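Long-range contacts in serpin-ZX (Arabidopsis thaliana, PDB 3LE2), which inhibits target proteases, among them metacaspase-9 and RD21A, by covalent trapping after cleavage of its reactive center loop, thereby restraining programmed cell death: residues V96-W101 with F169-Y174; E154-G159 with N326-A331; N32-P37 with F282-G287; G91-V96 with E147-I152. All coordinates share one frame; numbering follows the deposited sequence.

Interaction 1: V96-W101 with F169-Y174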
loop_
_atom_site.group_PDB
_atom_site.type_symbol
_atom_site.label_atom_id
_atom_site.label_comp_id
_atom_site.label_asym_id
_atom_site.label_seq_id
_atom_site.Cartn_x
_atom_site.Cartn_y
_atom_site.Cartn_z
ATOM N N VAL A 96 -2.607 6.050 -10.661
ATOM C CA VAL A 96 -3.616 5.114 -10.181
ATOM C C VAL A 96 -4.372 4.465 -11.336
ATOM O O VAL A 96 -4.710 5.121 -12.320
ATOM C CB VAL A 96 -4.646 5.836 -9.311
ATOM C CG1 VAL A 96 -5.834 4.923 -9.029
ATOM C CG2 VAL A 96 -4.001 6.351 -8.028
ATOM N N ALA A 97 -4.629 3.170 -11.213
ATOM C CA ALA A 97 -5.482 2.468 -12.155
ATOM C C ALA A 97 -6.601 1.813 -11.365
ATOM O O ALA A 97 -6.356 1.038 -10.442
ATOM C CB ALA A 97 -4.695 1.423 -12.935
ATOM N N ASN A 98 -7.831 2.116 -11.746
ATOM C CA ASN A 98 -8.969 1.662 -10.979
ATOM C C ASN A 98 -10.189 1.355 -11.849
ATOM O O ASN A 98 -10.772 2.247 -12.473
ATOM C CB ASN A 98 -9.289 2.712 -9.915
ATOM C CG ASN A 98 -10.234 2.202 -8.889
ATOM O OD1 ASN A 98 -10.156 1.042 -8.480
ATOM N ND2 ASN A 98 -11.160 3.045 -8.477
ATOM N N GLY A 99 -10.575 0.087 -11.904
ATOM C CA GLY A 99 -11.632 -0.306 -12.820
ATOM C C GLY A 99 -12.374 -1.573 -12.451
ATOM O O GLY A 99 -11.872 -2.410 -11.693
ATOM N N ALA A 100 -13.585 -1.703 -12.991
ATOM C CA ALA A 100 -14.387 -2.902 -12.818
ATOM C C ALA A 100 -14.861 -3.436 -14.169
ATOM O O ALA A 100 -15.254 -2.679 -15.047
ATOM C CB ALA A 100 -15.582 -2.603 -11.924
ATOM N N TRP A 101 -14.813 -4.749 -14.325
ATOM C CA TRP A 101 -15.303 -5.400 -15.528
ATOM C C TRP A 101 -16.290 -6.478 -15.132
ATOM O O TRP A 101 -16.071 -7.228 -14.180
ATOM C CB TRP A 101 -14.148 -6.043 -16.313
ATOM C CG TRP A 101 -13.338 -5.088 -17.178
ATOM C CD1 TRP A 101 -13.407 -4.949 -18.543
ATOM C CD2 TRP A 101 -12.345 -4.151 -16.733
ATOM N NE1 TRP A 101 -12.520 -3.982 -18.968
ATOM C CE2 TRP A 101 -11.854 -3.483 -17.879
ATOM C CE3 TRP A 101 -11.819 -3.817 -15.476
ATOM C CZ2 TRP A 101 -10.864 -2.505 -17.804
ATOM C CZ3 TRP A 101 -10.843 -2.847 -15.405
ATOM C CH2 TRP A 101 -10.379 -2.198 -16.562
ATOM N N PHE A 169 -12.292 -6.716 -10.266
ATOM C CA PHE A 169 -11.784 -5.378 -10.088
ATOM C C PHE A 169 -10.289 -5.406 -10.364
ATOM O O PHE A 169 -9.598 -6.348 -9.988
ATOM C CB PHE A 169 -12.090 -4.885 -8.682
ATOM C CG PHE A 169 -13.551 -4.673 -8.445
ATOM C CD1 PHE A 169 -14.149 -3.457 -8.755
ATOM C CD2 PHE A 169 -14.340 -5.699 -7.953
ATOM C CE1 PHE A 169 -15.501 -3.269 -8.553
ATOM C CE2 PHE A 169 -15.687 -5.513 -7.752
ATOM C CZ PHE A 169 -16.270 -4.300 -8.051
ATOM N N ALA A 170 -9.793 -4.397 -11.057
ATOM C CA ALA A 170 -8.371 -4.335 -11.309
ATOM C C ALA A 170 -7.896 -3.008 -10.787
ATOM O O ALA A 170 -8.438 -1.963 -11.148
ATOM C CB ALA A 170 -8.060 -4.486 -12.799
ATOM N N ASN A 171 -6.896 -3.056 -9.917
ATOM C CA ASN A 171 -6.425 -1.860 -9.252
ATOM C C ASN A 171 -4.905 -1.843 -9.172
ATOM O O ASN A 171 -4.270 -2.866 -8.912
ATOM C CB ASN A 171 -7.058 -1.748 -7.860
ATOM C CG ASN A 171 -6.652 -0.481 -7.141
ATOM O OD1 ASN A 171 -5.475 -0.280 -6.846
ATOM N ND2 ASN A 171 -7.624 0.388 -6.859
ATOM N N ALA A 172 -4.317 -0.679 -9.410
ATOM C CA ALA A 172 -2.867 -0.554 -9.341
ATOM C C ALA A 172 -2.490 0.809 -8.783
ATOM O O ALA A 172 -3.186 1.793 -9.002
ATOM C CB ALA A 172 -2.246 -0.766 -10.719
ATOM N N LEU A 173 -1.393 0.863 -8.045
ATOM C CA LEU A 173 -0.889 2.135 -7.559
ATOM C C LEU A 173 0.606 2.187 -7.816
ATOM O O LEU A 173 1.362 1.355 -7.306
ATOM C CB LEU A 173 -1.194 2.339 -6.059
ATOM C CG LEU A 173 -0.772 3.690 -5.450
ATOM C CD1 LEU A 173 -1.522 4.851 -6.096
ATOM C CD2 LEU A 173 -0.930 3.759 -3.920
ATOM N N TYR A 174 1.024 3.155 -8.628
ATOM C CA TYR A 174 2.443 3.431 -8.822
ATOM C C TYR A 174 2.839 4.666 -8.018
ATOM O O TYR A 174 2.127 5.668 -7.999
ATOM C CB TYR A 174 2.780 3.610 -10.312
ATOM C CG TYR A 174 4.212 4.028 -10.589
ATOM C CD1 TYR A 174 5.204 3.074 -10.790
ATOM C CD2 TYR A 174 4.577 5.378 -10.655
ATOM C CE1 TYR A 174 6.528 3.437 -11.059
ATOM C CE2 TYR A 174 5.906 5.758 -10.919
ATOM C CZ TYR A 174 6.872 4.773 -11.120
ATOM O OH TYR A 174 8.186 5.102 -11.376
#
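Asn-98 and Asn-171 both hold CG anti to the backbone N (chi1 -167° and -177°), and as a non-hydrogen-bonded antiparallel pair they send their amides off the same face of the sheet. There ND2 of Asn-171 donates to OD1 of Asn-98 over 3.1 Å. The two amide planes stand 66° apart, and the donor sits above the carbonyl plane of Asn-98, making a bent bond; OD1 of Asn-171 has a weak hydrogen bond to His-329.

The amide pair is flanked on this face by apolar contacts. CG2 of Val-96 presses on CD1 of Leu-173 at 3.5 Å, tighter than usual for two carbons, and CB of Ala-100 lies 3.4 Å from CE1 of Phe-169. Helix 37-49 packs here through Val-43, Ile-46 and Ile-47.

Ala-97, Ala-170 and Ala-172 put their CB on the other face; Gly-99 has none. CB of Ala-97 and CB of Ala-172 are 4.0 Å apart, and CZ3 of Trp-101 reaches CB of Ala-170 at 4.2 Å, facing helix 129-147. Reciprocal N-H to O bonds join Ala-97 with Ala-172 and Gly-99 with Ala-170, the Ala-172 N to Ala-97 O bond being 2.9 Å.

Four main-chain bonds thus carry most of the polar pairing between strands s2A and s3A of the serpin A sheet, while the buried Asn pair finds polar partners in each other and in His-329.

Interaction 2: E154-G159 with N326-A331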
loop_
_atom_site.group_PDB
_atom_site.type_symbol
_atom_site.label_atom_id
_atom_site.label_comp_id
_atom_site.label_asym_id
_atom_site.label_seq_id
_atom_site.Cartn_x
_atom_site.Cartn_y
_atom_site.Cartn_z
ATOM N N GLU A 154 1.194 -5.196 -16.017
ATOM C CA GLU A 154 0.518 -6.489 -16.001
ATOM C C GLU A 154 -0.238 -6.795 -14.701
ATOM O O GLU A 154 0.153 -7.686 -13.944
ATOM C CB GLU A 154 1.536 -7.596 -16.271
ATOM C CG GLU A 154 0.967 -9.000 -16.188
ATOM C CD GLU A 154 1.811 -10.007 -16.943
ATOM O OE1 GLU A 154 2.346 -9.645 -18.015
ATOM O OE2 GLU A 154 1.936 -11.158 -16.471
ATOM N N VAL A 155 -1.332 -6.079 -14.460
ATOM C CA VAL A 155 -2.150 -6.329 -13.274
ATOM C C VAL A 155 -2.742 -7.743 -13.207
ATOM O O VAL A 155 -2.697 -8.368 -12.158
ATOM C CB VAL A 155 -3.265 -5.276 -13.105
ATOM C CG1 VAL A 155 -3.837 -5.341 -11.682
ATOM C CG2 VAL A 155 -2.705 -3.894 -13.375
ATOM N N LEU A 156 -3.285 -8.257 -14.312
ATOM C CA LEU A 156 -3.809 -9.630 -14.321
ATOM C C LEU A 156 -2.770 -10.619 -14.856
ATOM O O LEU A 156 -2.245 -10.418 -15.942
ATOM C CB LEU A 156 -5.099 -9.735 -15.138
ATOM C CG LEU A 156 -6.444 -9.365 -14.499
ATOM C CD1 LEU A 156 -6.453 -7.934 -13.997
ATOM C CD2 LEU A 156 -7.543 -9.567 -15.500
ATOM N N PRO A 157 -2.450 -11.675 -14.079
ATOM C CA PRO A 157 -1.510 -12.698 -14.547
ATOM C C PRO A 157 -2.156 -13.577 -15.606
ATOM O O PRO A 157 -3.383 -13.692 -15.644
ATOM C CB PRO A 157 -1.254 -13.550 -13.292
ATOM C CG PRO A 157 -1.693 -12.728 -12.150
ATOM C CD PRO A 157 -2.820 -11.888 -12.666
ATOM N N GLU A 158 -1.340 -14.199 -16.449
ATOM C CA GLU A 158 -1.861 -15.131 -17.424
ATOM C C GLU A 158 -2.768 -16.152 -16.732
ATOM O O GLU A 158 -2.474 -16.608 -15.627
ATOM C CB GLU A 158 -0.720 -15.813 -18.192
ATOM C CG GLU A 158 0.041 -14.853 -19.108
ATOM C CD GLU A 158 0.993 -15.571 -20.068
ATOM O OE1 GLU A 158 2.192 -15.700 -19.727
ATOM O OE2 GLU A 158 0.545 -16.007 -21.158
ATOM N N GLY A 159 -3.890 -16.470 -17.376
ATOM C CA GLY A 159 -4.800 -17.486 -16.886
ATOM C C GLY A 159 -5.584 -17.093 -15.647
ATOM O O GLY A 159 -6.181 -17.947 -14.999
ATOM N N ASN A 326 -12.921 -11.716 -8.486
ATOM C CA ASN A 326 -11.531 -11.421 -8.191
ATOM C C ASN A 326 -11.342 -9.956 -7.898
ATOM O O ASN A 326 -12.062 -9.089 -8.425
ATOM C CB ASN A 326 -10.616 -11.738 -9.382
ATOM C CG ASN A 326 -10.947 -13.048 -10.070
ATOM O OD1 ASN A 326 -11.899 -13.136 -10.849
ATOM N ND2 ASN A 326 -10.135 -14.064 -9.816
ATOM N N ILE A 327 -10.336 -9.680 -7.083
ATOM C CA ILE A 327 -9.864 -8.321 -6.901
ATOM C C ILE A 327 -8.369 -8.327 -7.164
ATOM O O ILE A 327 -7.567 -8.679 -6.293
ATOM C CB ILE A 327 -10.173 -7.769 -5.499
ATOM C CG1 ILE A 327 -11.687 -7.776 -5.248
ATOM C CG2 ILE A 327 -9.596 -6.361 -5.338
ATOM C CD1 ILE A 327 -12.062 -7.511 -3.782
ATOM N N PHE A 328 -8.014 -7.939 -8.386
ATOM C CA PHE A 328 -6.624 -7.930 -8.843
ATOM C C PHE A 328 -5.913 -6.637 -8.459
ATOM O O PHE A 328 -6.357 -5.542 -8.820
ATOM C CB PHE A 328 -6.569 -8.142 -10.360
ATOM C CG PHE A 328 -7.070 -9.495 -10.804
ATOM C CD1 PHE A 328 -8.282 -9.621 -11.479
ATOM C CD2 PHE A 328 -6.325 -10.647 -10.540
ATOM C CE1 PHE A 328 -8.742 -10.883 -11.913
ATOM C CE2 PHE A 328 -6.779 -11.905 -10.954
ATOM C CZ PHE A 328 -7.991 -12.022 -11.641
ATOM N N HIS A 329 -4.813 -6.764 -7.720
ATOM C CA HIS A 329 -4.064 -5.593 -7.265
ATOM C C HIS A 329 -2.583 -5.690 -7.597
ATOM O O HIS A 329 -1.958 -6.743 -7.455
ATOM C CB HIS A 329 -4.242 -5.376 -5.751
ATOM C CG HIS A 329 -3.455 -4.220 -5.207
ATOM N ND1 HIS A 329 -3.758 -2.905 -5.503
ATOM C CD2 HIS A 329 -2.384 -4.179 -4.374
ATOM C CE1 HIS A 329 -2.899 -2.109 -4.890
ATOM N NE2 HIS A 329 -2.059 -2.855 -4.195
ATOM N N LYS A 330 -2.022 -4.571 -8.026
ATOM C CA LYS A 330 -0.607 -4.507 -8.308
ATOM C C LYS A 330 -0.003 -3.221 -7.753
ATOM O O LYS A 330 -0.603 -2.139 -7.842
ATOM C CB LYS A 330 -0.357 -4.597 -9.816
ATOM C CG LYS A 330 1.130 -4.573 -10.220
ATOM C CD LYS A 330 1.731 -5.970 -10.307
ATOM C CE LYS A 330 2.633 -6.095 -11.527
ATOM N NZ LYS A 330 2.899 -7.508 -11.905
ATOM N N ALA A 331 1.198 -3.365 -7.202
ATOM C CA ALA A 331 1.942 -2.280 -6.620
ATOM C C ALA A 331 3.420 -2.508 -6.900
ATOM O O ALA A 331 3.848 -3.636 -7.144
ATOM C CB ALA A 331 1.696 -2.257 -5.124
HETATM O O HOH W 1 -1.973 -9.007 -9.555
#
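One face of the Phe-328 ring is occupied by Leu-156, whose CG lies 3.7 Å from the ring centroid and 19° off the normal, a CH-pi contact offset toward the rim. The two side chains cross at about a right angle, with CD1 of Leu-156 3.5 Å from CD1 of Phe-328. Pro-157 comes in obliquely, its CD 4.3 Å from CD2 of the same ring. Next to the ring, CG1 of Val-155 touches the strand itself, 3.8 Å from the carbonyl O of Phe-328 and 4.0 Å from CB of Lys-330.

These residues belong to the loop that follows helix 129-147, which in serpins runs across the front of the A sheet. Leu-156 spans two strands of that sheet, since it also touches Ile-168 and Ala-170. The strands concerned, 167-176 and 326-335 (s3A and s5A), are direct neighbours in this native, stressed state, with Phe-328 bonded through its backbone to Phe-169 and Asn-171; in inhibitory serpins the cleaved reactive center loop inserts between them, so the loop 154-159 probably lies in front of the site of insertion.

Polar links between the segments are sparse. Lys-330, its chain bent at chi2 and chi3, brings NZ to 3.4 Å from the carbonyl O of Glu-154, a weak hydrogen bond. A water donates to both Val-155 O, at 2.8 Å, and His-329 O, at 3.1 Å, bridging the loop and strand backbones. The side chain of His-329 leaves from the opposite side of the strand, where its NE2 pairs with Ser-36 N.

Interaction 3: N32-P37 with F282-G287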
loop_
_atom_site.group_PDB
_atom_site.type_symbol
_atom_site.label_atom_id
_atom_site.label_comp_id
_atom_site.label_asym_id
_atom_site.label_seq_id
_atom_site.Cartn_x
_atom_site.Cartn_y
_atom_site.Cartn_z
ATOM N N ASN A 32 9.414 -11.036 -1.128
ATOM C CA ASN A 32 9.100 -9.658 -0.800
ATOM C C ASN A 32 7.622 -9.398 -1.036
ATOM O O ASN A 32 7.014 -10.040 -1.898
ATOM C CB ASN A 32 9.940 -8.714 -1.659
ATOM C CG ASN A 32 11.404 -8.766 -1.309
ATOM O OD1 ASN A 32 11.767 -9.024 -0.161
ATOM N ND2 ASN A 32 12.260 -8.530 -2.297
ATOM N N VAL A 33 7.054 -8.466 -0.272
ATOM C CA VAL A 33 5.667 -8.047 -0.449
ATOM C C VAL A 33 5.572 -6.515 -0.501
ATOM O O VAL A 33 6.275 -5.825 0.234
ATOM C CB VAL A 33 4.780 -8.518 0.731
ATOM C CG1 VAL A 33 3.363 -7.945 0.592
ATOM C CG2 VAL A 33 4.753 -10.017 0.833
ATOM N N ILE A 34 4.711 -5.987 -1.366
ATOM C CA ILE A 34 4.320 -4.571 -1.301
ATOM C C ILE A 34 2.887 -4.491 -1.811
ATOM O O ILE A 34 2.567 -5.125 -2.807
ATOM C CB ILE A 34 5.235 -3.653 -2.146
ATOM C CG1 ILE A 34 4.923 -2.178 -1.884
ATOM C CG2 ILE A 34 5.106 -3.960 -3.637
ATOM C CD1 ILE A 34 5.347 -1.690 -0.503
ATOM N N PHE A 35 2.018 -3.753 -1.116
ATOM C CA PHE A 35 0.650 -3.548 -1.602
ATOM C C PHE A 35 0.052 -2.276 -1.020
ATOM O O PHE A 35 0.529 -1.777 -0.021
ATOM C CB PHE A 35 -0.237 -4.749 -1.265
ATOM C CG PHE A 35 -0.675 -4.795 0.178
ATOM C CD1 PHE A 35 0.161 -5.313 1.152
ATOM C CD2 PHE A 35 -1.922 -4.327 0.549
ATOM C CE1 PHE A 35 -0.235 -5.362 2.498
ATOM C CE2 PHE A 35 -2.333 -4.363 1.882
ATOM C CZ PHE A 35 -1.487 -4.881 2.863
ATOM N N SER A 36 -1.000 -1.759 -1.645
ATOM C CA SER A 36 -1.623 -0.535 -1.174
ATOM C C SER A 36 -2.973 -0.784 -0.492
ATOM O O SER A 36 -3.971 -1.064 -1.156
ATOM C CB SER A 36 -1.796 0.452 -2.334
ATOM O OG SER A 36 -2.573 1.563 -1.934
ATOM N N PRO A 37 -3.006 -0.674 0.842
ATOM C CA PRO A 37 -4.231 -0.861 1.631
ATOM C C PRO A 37 -5.292 0.173 1.250
ATOM O O PRO A 37 -6.474 -0.145 1.198
ATOM C CB PRO A 37 -3.765 -0.613 3.077
ATOM C CG PRO A 37 -2.286 -0.745 3.049
ATOM C CD PRO A 37 -1.840 -0.350 1.680
ATOM N N PHE A 282 16.620 -1.694 -2.785
ATOM C CA PHE A 282 15.761 -2.745 -3.338
ATOM C C PHE A 282 14.779 -2.175 -4.358
ATOM O O PHE A 282 14.478 -0.989 -4.351
ATOM C CB PHE A 282 15.011 -3.498 -2.232
ATOM C CG PHE A 282 14.259 -2.599 -1.294
ATOM C CD1 PHE A 282 14.891 -2.047 -0.176
ATOM C CD2 PHE A 282 12.923 -2.301 -1.516
ATOM C CE1 PHE A 282 14.189 -1.212 0.711
ATOM C CE2 PHE A 282 12.216 -1.468 -0.632
ATOM C CZ PHE A 282 12.854 -0.932 0.475
ATOM N N LYS A 283 14.292 -3.029 -5.247
ATOM C CA LYS A 283 13.336 -2.606 -6.260
ATOM C C LYS A 283 12.519 -3.812 -6.668
ATOM O O LYS A 283 13.072 -4.802 -7.138
ATOM C CB LYS A 283 14.053 -2.046 -7.492
ATOM C CG LYS A 283 13.112 -1.497 -8.552
ATOM C CD LYS A 283 13.861 -1.045 -9.813
ATOM C CE LYS A 283 12.967 -0.182 -10.700
ATOM N NZ LYS A 283 13.666 0.329 -11.929
ATOM N N PHE A 284 11.204 -3.739 -6.476
ATOM C CA PHE A 284 10.352 -4.845 -6.869
ATOM C C PHE A 284 8.888 -4.465 -7.020
ATOM O O PHE A 284 8.445 -3.421 -6.537
ATOM C CB PHE A 284 10.498 -6.022 -5.899
ATOM C CG PHE A 284 10.029 -5.722 -4.502
ATOM C CD1 PHE A 284 10.907 -5.211 -3.557
ATOM C CD2 PHE A 284 8.708 -5.960 -4.131
ATOM C CE1 PHE A 284 10.474 -4.944 -2.254
ATOM C CE2 PHE A 284 8.266 -5.685 -2.838
ATOM C CZ PHE A 284 9.149 -5.186 -1.895
ATOM N N SER A 285 8.140 -5.320 -7.707
ATOM C CA SER A 285 6.709 -5.147 -7.811
ATOM C C SER A 285 6.041 -6.366 -7.179
ATOM O O SER A 285 6.685 -7.381 -6.914
ATOM C CB SER A 285 6.292 -5.003 -9.272
ATOM O OG SER A 285 6.441 -6.241 -9.947
ATOM N N PHE A 286 4.746 -6.264 -6.930
ATOM C CA PHE A 286 4.045 -7.353 -6.284
ATOM C C PHE A 286 2.575 -7.264 -6.636
ATOM O O PHE A 286 1.994 -6.182 -6.654
ATOM C CB PHE A 286 4.251 -7.322 -4.761
ATOM C CG PHE A 286 3.559 -8.442 -4.046
ATOM C CD1 PHE A 286 4.199 -9.651 -3.851
ATOM C CD2 PHE A 286 2.248 -8.295 -3.602
ATOM C CE1 PHE A 286 3.550 -10.692 -3.218
ATOM C CE2 PHE A 286 1.592 -9.327 -2.968
ATOM C CZ PHE A 286 2.238 -10.528 -2.767
ATOM N N GLY A 287 1.982 -8.404 -6.941
ATOM C CA GLY A 287 0.597 -8.425 -7.347
ATOM C C GLY A 287 -0.099 -9.630 -6.764
ATOM O O GLY A 287 0.514 -10.690 -6.529
#
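Asn-32, Val-33 and Ile-34 pack against the rings of Phe-284 and Phe-286, a contact between layers where a short strand of the B sheet passes behind the A sheet, against strand 277-289. The axes of strands 33-35 and 282-287 cross at -66° with a closest approach of 6.0 Å, and no hydrogen bond joins them, as expected of two layers and not of neighbours in one sheet.

In Phe-284 a chi1 of 65° sets CG between the backbone N and the carbonyl carbon, which brings the ring to Asn-32. CB of Asn-32 sits over the ring centre, 3.6 Å from the centroid and 12° off the normal, a CH-pi contact. The carbonyl O of Val-33 approaches the same ring in its plane, 3.6 Å from CZ. The amide of Asn-32 is held from elsewhere: ND2 donates to Asp-390 O and OD1 accepts from Val-389 N.

Phe-286 packs against the backbone of the same residues. Val-33 places CA over one ring face, 4.0 Å above the plane and toward the rim, while the O of Asn-32 lies 3.4 Å from CD1 and the O of Ile-34 comes to 3.3 Å from CD2. The side chain of Ile-34 joins the two aromatics, its CG2 lying 3.6 Å from CB of Phe-286 and 3.7 Å from CE2 of Phe-284.

Beyond the strand, Ser-36 is the N-cap of helix 37-49, and its OG bonds to Ser-39 OG and Leu-383 O. Strand 33-35 leading into this helix behind the A sheet is characteristic of the serpin fold, at the region known as the shutter.

Interaction 4: G91-V96 with E147-I152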
loop_
_atom_site.group_PDB
_atom_site.type_symbol
_atom_site.label_atom_id
_atom_site.label_comp_id
_atom_site.label_asym_id
_atom_site.label_seq_id
_atom_site.Cartn_x
_atom_site.Cartn_y
_atom_site.Cartn_z
ATOM N N GLY A 91 6.231 17.222 -5.980
ATOM C CA GLY A 91 6.130 16.119 -5.046
ATOM C C GLY A 91 6.241 14.799 -5.780
ATOM O O GLY A 91 6.533 14.768 -6.968
ATOM N N PRO A 92 5.991 13.693 -5.076
ATOM C CA PRO A 92 6.217 12.387 -5.696
ATOM C C PRO A 92 5.307 12.154 -6.894
ATOM O O PRO A 92 4.308 12.841 -7.103
ATOM C CB PRO A 92 5.890 11.402 -4.561
ATOM C CG PRO A 92 6.082 12.197 -3.316
ATOM C CD PRO A 92 5.568 13.566 -3.674
ATOM N N LYS A 93 5.682 11.175 -7.690
ATOM C CA LYS A 93 4.893 10.784 -8.828
ATOM C C LYS A 93 4.009 9.653 -8.353
ATOM O O LYS A 93 4.498 8.677 -7.780
ATOM C CB LYS A 93 5.811 10.295 -9.946
ATOM C CG LYS A 93 5.082 9.702 -11.154
ATOM C CD LYS A 93 4.387 10.805 -11.938
ATOM C CE LYS A 93 3.600 10.274 -13.116
ATOM N NZ LYS A 93 2.785 11.383 -13.697
ATOM N N LEU A 94 2.709 9.804 -8.570
ATOM C CA LEU A 94 1.741 8.760 -8.274
ATOM C C LEU A 94 0.867 8.592 -9.486
ATOM O O LEU A 94 0.522 9.568 -10.154
ATOM C CB LEU A 94 0.833 9.121 -7.089
ATOM C CG LEU A 94 1.384 9.071 -5.662
ATOM C CD1 LEU A 94 2.170 10.336 -5.325
ATOM C CD2 LEU A 94 0.225 8.884 -4.681
ATOM N N SER A 95 0.499 7.345 -9.754
ATOM C CA SER A 95 -0.400 7.036 -10.843
ATOM C C SER A 95 -1.314 5.893 -10.407
ATOM O O SER A 95 -0.852 4.896 -9.843
ATOM C CB SER A 95 0.399 6.663 -12.093
ATOM O OG SER A 95 -0.478 6.474 -13.182
ATOM N N VAL A 96 -2.607 6.050 -10.661
ATOM C CA VAL A 96 -3.616 5.114 -10.181
ATOM C C VAL A 96 -4.372 4.465 -11.336
ATOM O O VAL A 96 -4.710 5.121 -12.320
ATOM C CB VAL A 96 -4.646 5.836 -9.311
ATOM C CG1 VAL A 96 -5.834 4.923 -9.029
ATOM C CG2 VAL A 96 -4.001 6.351 -8.028
ATOM N N GLU A 147 -3.467 3.784 -18.269
ATOM C CA GLU A 147 -3.824 4.650 -17.152
ATOM C C GLU A 147 -2.592 5.087 -16.371
ATOM O O GLU A 147 -2.562 6.187 -15.820
ATOM C CB GLU A 147 -4.818 3.962 -16.210
ATOM C CG GLU A 147 -6.244 3.904 -16.726
ATOM C CD GLU A 147 -6.909 5.276 -16.805
ATOM O OE1 GLU A 147 -6.971 5.980 -15.770
ATOM O OE2 GLU A 147 -7.385 5.648 -17.901
ATOM N N THR A 148 -1.577 4.227 -16.317
ATOM C CA THR A 148 -0.364 4.547 -15.565
ATOM C C THR A 148 0.793 4.940 -16.471
ATOM O O THR A 148 1.955 4.745 -16.113
ATOM C CB THR A 148 0.107 3.372 -14.679
ATOM O OG1 THR A 148 0.480 2.258 -15.503
ATOM C CG2 THR A 148 -0.986 2.962 -13.674
ATOM N N ASN A 149 0.474 5.467 -17.650
ATOM C CA ASN A 149 1.503 5.960 -18.560
ATOM C C ASN A 149 2.625 4.942 -18.758
ATOM O O ASN A 149 3.798 5.300 -18.832
ATOM C CB ASN A 149 2.089 7.272 -18.027
ATOM C CG ASN A 149 1.024 8.204 -17.472
ATOM O OD1 ASN A 149 0.152 8.666 -18.211
ATOM N ND2 ASN A 149 1.085 8.481 -16.159
ATOM N N GLY A 150 2.267 3.666 -18.814
ATOM C CA GLY A 150 3.247 2.616 -19.038
ATOM C C GLY A 150 4.022 2.168 -17.808
ATOM O O GLY A 150 4.878 1.291 -17.898
ATOM N N LEU A 151 3.726 2.756 -16.652
ATOM C CA LEU A 151 4.492 2.453 -15.447
ATOM C C LEU A 151 4.168 1.054 -14.916
ATOM O O LEU A 151 5.066 0.270 -14.581
ATOM C CB LEU A 151 4.263 3.535 -14.386
ATOM C CG LEU A 151 4.728 4.933 -14.841
ATOM C CD1 LEU A 151 4.249 6.108 -13.919
ATOM C CD2 LEU A 151 6.246 4.942 -15.020
ATOM N N ILE A 152 2.877 0.738 -14.862
ATOM C CA ILE A 152 2.441 -0.596 -14.468
ATOM C C ILE A 152 1.877 -1.343 -15.673
ATOM O O ILE A 152 1.119 -0.789 -16.471
ATOM C CB ILE A 152 1.436 -0.544 -13.312
ATOM C CG1 ILE A 152 2.138 -0.028 -12.054
ATOM C CG2 ILE A 152 0.829 -1.926 -13.084
ATOM C CD1 ILE A 152 1.213 0.306 -10.944
#
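Ser-95 on strand 93-96 brings its CA to 5.3 Å from CA of Thr-148, just where helix 129-147 ends in a Schellman motif with Asn-149 at positive phi (49°) and the chain reverses through a type I' turn from Thr-148 to Leu-151.

Ser-95 is the most engaged residue of the strand. Its hydroxyl, anti to the backbone N (chi1 -175°), points at the helix end. OG of Ser-95 stands 3.1 Å from CA of Thr-148 and 3.5 Å from CB of Thr-148. It also lies 3.4 Å from the carbonyl O of Glu-147, but the angle is too poor for a hydrogen bond, so van der Waals contact describes the meeting.

Thr-148 directs its own hydroxyl elsewhere. OG1 accepts the N-H of Ile-152 at 2.9 Å and bonds to Ala-144 O, which ties the last helical turn to the chain beyond the reversal. Leu-151 adds a looser apolar contact, its CD1 4.3 Å from both CB of Ser-95 and CE of Lys-93. The amine of Lys-93 is committed to a salt bridge with Asp-85 and comes no nearer than 4.2 Å to Asn-149, at ND2; an acetate ion, probably from the crystallisation liquor, lies close to this side chain.

On the strand side, the backbones of Lys-93 and Ser-95 bond to Lys-176 and Tyr-174 of strand 167-176. The turn and the residue after it reach the same strand, with Leu-151 on Tyr-174 and Ile-152 on Ala-172, placing the C-terminal end of helix 129-147 across strands 93-103 and 167-176.

All four interactions involve the A sheet. Interaction 1 is its buried interior, a main-chain ladder, whereas interactions 2 and 4 lie on its partly exposed front, where the chain after helix 129-147 rests on it through van der Waals contacts, with few or no direct polar links. Interactions 1 and 4 share Val-96 and strand 93-103; interaction 2 adjoins interaction 1 because strands 167-176 and 326-335 are neighbours in the sheet. Interaction 3, at the back, joins strand 277-289 to strand 33-35 of the B sheet, packing phenyl rings against backbone and aliphatic carbons with no hydrogen bond. It meets interaction 2 through Ala-331 O and Phe-286 N, but its nearest atoms stay about 7 Å from interaction 4.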